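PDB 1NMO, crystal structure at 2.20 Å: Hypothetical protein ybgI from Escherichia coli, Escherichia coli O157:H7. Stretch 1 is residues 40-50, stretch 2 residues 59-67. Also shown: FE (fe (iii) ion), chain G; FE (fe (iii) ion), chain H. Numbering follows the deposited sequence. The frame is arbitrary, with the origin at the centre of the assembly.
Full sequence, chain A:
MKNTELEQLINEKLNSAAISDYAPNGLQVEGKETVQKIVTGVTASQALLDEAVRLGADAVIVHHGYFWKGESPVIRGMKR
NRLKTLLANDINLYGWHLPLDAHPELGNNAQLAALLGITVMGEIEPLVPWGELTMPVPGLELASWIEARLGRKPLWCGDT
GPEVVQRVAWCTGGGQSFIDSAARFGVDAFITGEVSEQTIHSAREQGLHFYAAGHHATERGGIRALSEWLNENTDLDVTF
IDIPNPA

Stretch 1 (40-50) TGVTASQALLD
Stretch 2 59-67: AVIVHHGYF

Two parallel strands, paired through their backbones and continued past a shared corner by further hydrogen bonds, form this contact, with a helix that follows the first strand packing its leucines against valines of the second.

Thr40 pairs with Ile61 in parallel register, their CA atoms 4.6 Å apart, and both are extended (phi/psi -130/158 and -122/135). Ile61 O accepts a hydrogen bond from Gly41 N at 3.1 Å and also lies 3.0 Å from Thr40 CA in a CA-H...O contact. The two side chains share one face of the sheet: Thr40 (chi1 70°, p) brings CG2 to 3.8 Å from Ile61 CB, while Ile61 adopts chi1 m and chi2 t. Beta-branched residues suit such extended, buried positions. Gly41 is nearly fully extended (-173/176); a CB there would lie only 3.1 Å from Leu48 CG, so the absence of a side chain leaves room for the leucine.

Both chains then turn a corner, at Val42 (-64/-42) and at His63 (-84/-35). Val42 O serves two successive amides, taking a hydrogen bond from His64 N at 2.8 Å and a weak one from His63 N at 2.9 Å. Beyond the corner, Thr43 (-139/141) pairs in parallel with His64 (-119/100), with CA atoms again 4.6 Å apart, and Ala44 N donates a nearly straight bond (170°) to His64 O at 3.1 Å.

The histidines join this framework to the metal site. His64, with chi1 m and chi2 106°, donates a weak hydrogen bond from ND1 to Thr43 OG1 at 3.1 Å, the threonine also being m; its NE2 binds one iron(III) ion, FE of chain G, at 2.1 Å. Imidazole suits this place because its two nitrogens can do different work, one donating and the other coordinating. His63, chi1 t and chi2 36°, binds FE of chain H through NE2 at 2.5 Å.

Ala44 (-79/59) points its CB toward the second stretch, 3.9 Å from Val62 CG1 and 3.7 Å from Tyr66 CE1. Its small methyl fits beside both, and Tyr66 OH donates a short hydrogen bond to Ala44 O at 2.5 Å, the acceptor lying near the plane of the ring. Tyr66 (chi1 -49°, chi2 -34°) starts sideways from its CA, but its long side chain carries the hydroxyl to the first stretch, where Leu49 CD2 is 3.4 Å from Tyr66 OH.

The helix begins at Gln46, with Ser45 as N-cap: Ser45 OG (chi1 59°, p) accepts from Leu48 N at 3.3 Å. The helix axis approaches that of strand 59-62 to 10.1 Å, at 145° between their directions. Leu48 bridges the gap, its CD1 3.7 Å from Val60 CG1 and equally 3.7 Å from Val62 CG1. These buried, apolar branched side chains fill space between helix and strand without leaving polar groups unpaired. In all, the stretches bury 560 Å², both sides summed.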

# COMPACT_ATOMS: atom_id res chain seq x y z
N THR A 40 -25.25 17.11 -19.60
CA THR A 40 -24.21 17.02 -20.58
C THR A 40 -22.99 16.38 -19.93
O THR A 40 -22.85 16.37 -18.69
CB THR A 40 -23.83 18.42 -21.09
OG1 THR A 40 -23.14 19.15 -20.05
CG2 THR A 40 -25.09 19.18 -21.53
N GLY A 41 -22.10 15.81 -20.77
CA GLY A 41 -20.89 15.19 -20.26
C GLY A 41 -20.05 14.82 -21.43
O GLY A 41 -20.53 14.99 -22.54
N VAL A 42 -18.84 14.30 -21.23
CA VAL A 42 -17.97 13.95 -22.39
C VAL A 42 -18.57 12.79 -23.28
O VAL A 42 -18.59 12.85 -24.51
CB VAL A 42 -16.59 13.51 -21.81
CG1 VAL A 42 -15.67 12.96 -22.91
CG2 VAL A 42 -15.92 14.69 -21.05
N THR A 43 -19.14 11.77 -22.63
CA THR A 43 -19.60 10.56 -23.31
C THR A 43 -20.89 10.05 -22.80
O THR A 43 -21.10 10.07 -21.59
CB THR A 43 -18.50 9.48 -23.13
OG1 THR A 43 -17.30 10.00 -23.71
CG2 THR A 43 -18.86 8.10 -23.79
N ALA A 44 -21.75 9.55 -23.69
CA ALA A 44 -23.06 9.04 -23.29
C ALA A 44 -22.97 7.61 -22.71
O ALA A 44 -23.58 6.69 -23.24
CB ALA A 44 -24.03 9.07 -24.53
N SER A 45 -22.21 7.44 -21.64
CA SER A 45 -22.05 6.18 -20.97
C SER A 45 -23.29 5.87 -20.15
O SER A 45 -24.10 6.73 -19.89
CB SER A 45 -20.87 6.27 -20.00
OG SER A 45 -21.19 7.35 -19.07
N GLN A 46 -23.43 4.61 -19.73
CA GLN A 46 -24.58 4.26 -18.90
C GLN A 46 -24.57 5.15 -17.67
O GLN A 46 -25.62 5.55 -17.19
CB GLN A 46 -24.43 2.85 -18.40
CG GLN A 46 -25.72 2.35 -17.69
CD GLN A 46 -26.80 2.21 -18.70
OE1 GLN A 46 -26.57 1.56 -19.76
NE2 GLN A 46 -27.99 2.80 -18.45
N ALA A 47 -23.38 5.46 -17.13
CA ALA A 47 -23.30 6.26 -15.91
C ALA A 47 -23.89 7.65 -16.05
O ALA A 47 -24.52 8.12 -15.14
CB ALA A 47 -21.84 6.31 -15.40
N LEU A 48 -23.72 8.30 -17.19
CA LEU A 48 -24.28 9.67 -17.43
C LEU A 48 -25.75 9.53 -17.60
O LEU A 48 -26.58 10.34 -17.13
CB LEU A 48 -23.81 10.26 -18.75
CG LEU A 48 -23.24 11.64 -18.98
CD1 LEU A 48 -23.70 12.29 -20.31
CD2 LEU A 48 -23.49 12.47 -17.78
N LEU A 49 -26.11 8.52 -18.34
CA LEU A 49 -27.54 8.28 -18.61
C LEU A 49 -28.29 8.00 -17.32
O LEU A 49 -29.44 8.38 -17.13
CB LEU A 49 -27.59 7.11 -19.54
CG LEU A 49 -27.87 7.34 -21.02
CD1 LEU A 49 -27.44 8.62 -21.55
CD2 LEU A 49 -27.36 6.17 -21.76
N ASP A 50 -27.67 7.29 -16.41
CA ASP A 50 -28.39 7.06 -15.17
C ASP A 50 -28.48 8.43 -14.44
O ASP A 50 -29.47 8.76 -13.77
CB ASP A 50 -27.66 6.03 -14.28
CG ASP A 50 -27.51 4.65 -14.95
OD1 ASP A 50 -28.35 4.28 -15.84
OD2 ASP A 50 -26.57 3.93 -14.54
N ALA A 59 -32.95 15.99 -22.01
CA ALA A 59 -32.00 15.72 -23.07
C ALA A 59 -30.64 15.43 -22.49
O ALA A 59 -30.33 15.82 -21.36
CB ALA A 59 -31.89 16.87 -23.99
N VAL A 60 -29.82 14.78 -23.29
CA VAL A 60 -28.43 14.55 -22.90
C VAL A 60 -27.61 15.04 -24.06
O VAL A 60 -27.95 14.75 -25.21
CB VAL A 60 -28.13 13.08 -22.70
CG1 VAL A 60 -26.60 12.85 -22.49
CG2 VAL A 60 -28.82 12.69 -21.49
N ILE A 61 -26.57 15.84 -23.77
CA ILE A 61 -25.70 16.31 -24.84
C ILE A 61 -24.25 15.86 -24.51
O ILE A 61 -23.81 15.98 -23.35
CB ILE A 61 -25.78 17.83 -25.01
CG1 ILE A 61 -27.23 18.27 -25.27
CG2 ILE A 61 -24.85 18.19 -26.16
CD1 ILE A 61 -27.43 19.77 -25.56
N VAL A 62 -23.53 15.34 -25.50
CA VAL A 62 -22.20 14.79 -25.29
C VAL A 62 -21.23 15.02 -26.41
O VAL A 62 -21.65 15.46 -27.48
CB VAL A 62 -22.25 13.25 -25.13
CG1 VAL A 62 -23.04 12.84 -23.90
CG2 VAL A 62 -22.83 12.63 -26.34
N HIS A 63 -19.93 14.80 -26.15
CA HIS A 63 -18.93 14.91 -27.19
C HIS A 63 -18.86 13.58 -27.96
O HIS A 63 -18.62 13.60 -29.17
CB HIS A 63 -17.58 15.20 -26.62
CG HIS A 63 -16.48 15.34 -27.65
ND1 HIS A 63 -16.67 15.92 -28.89
CD2 HIS A 63 -15.17 14.96 -27.60
CE1 HIS A 63 -15.53 15.88 -29.57
NE2 HIS A 63 -14.60 15.29 -28.80
N HIS A 64 -19.06 12.45 -27.25
CA HIS A 64 -19.04 11.09 -27.82
C HIS A 64 -20.39 10.35 -27.66
O HIS A 64 -20.71 9.78 -26.59
CB HIS A 64 -17.98 10.22 -27.15
CG HIS A 64 -16.59 10.74 -27.27
ND1 HIS A 64 -15.93 11.31 -26.21
CD2 HIS A 64 -15.72 10.74 -28.31
CE1 HIS A 64 -14.71 11.64 -26.59
NE2 HIS A 64 -14.56 11.31 -27.85
N GLY A 65 -21.19 10.33 -28.72
CA GLY A 65 -22.49 9.67 -28.64
C GLY A 65 -22.37 8.32 -29.26
O GLY A 65 -21.38 7.63 -29.00
N TYR A 66 -23.32 7.94 -30.13
CA TYR A 66 -23.29 6.58 -30.72
C TYR A 66 -23.21 6.53 -32.26
O TYR A 66 -22.95 7.53 -32.92
CB TYR A 66 -24.55 5.81 -30.29
CG TYR A 66 -24.88 5.84 -28.80
CD1 TYR A 66 -23.88 5.85 -27.88
CD2 TYR A 66 -26.22 5.87 -28.33
CE1 TYR A 66 -24.17 5.92 -26.51
CE2 TYR A 66 -26.50 5.92 -26.94
CZ TYR A 66 -25.45 5.96 -26.05
OH TYR A 66 -25.57 6.11 -24.66
N PHE A 67 -23.41 5.33 -32.80
CA PHE A 67 -23.49 5.13 -34.26
C PHE A 67 -22.24 5.52 -35.02
O PHE A 67 -22.34 6.20 -36.04
CB PHE A 67 -24.65 5.95 -34.77
CG PHE A 67 -25.89 5.78 -33.93
CD1 PHE A 67 -26.32 4.50 -33.59
CD2 PHE A 67 -26.60 6.86 -33.47
CE1 PHE A 67 -27.44 4.31 -32.80
CE2 PHE A 67 -27.70 6.69 -32.70
CZ PHE A 67 -28.13 5.38 -32.36
FE FE G . -12.64 12.18 -28.18
FE FE H . -12.30 14.88 -29.79
O HOH W 1 -10.27 14.93 -31.02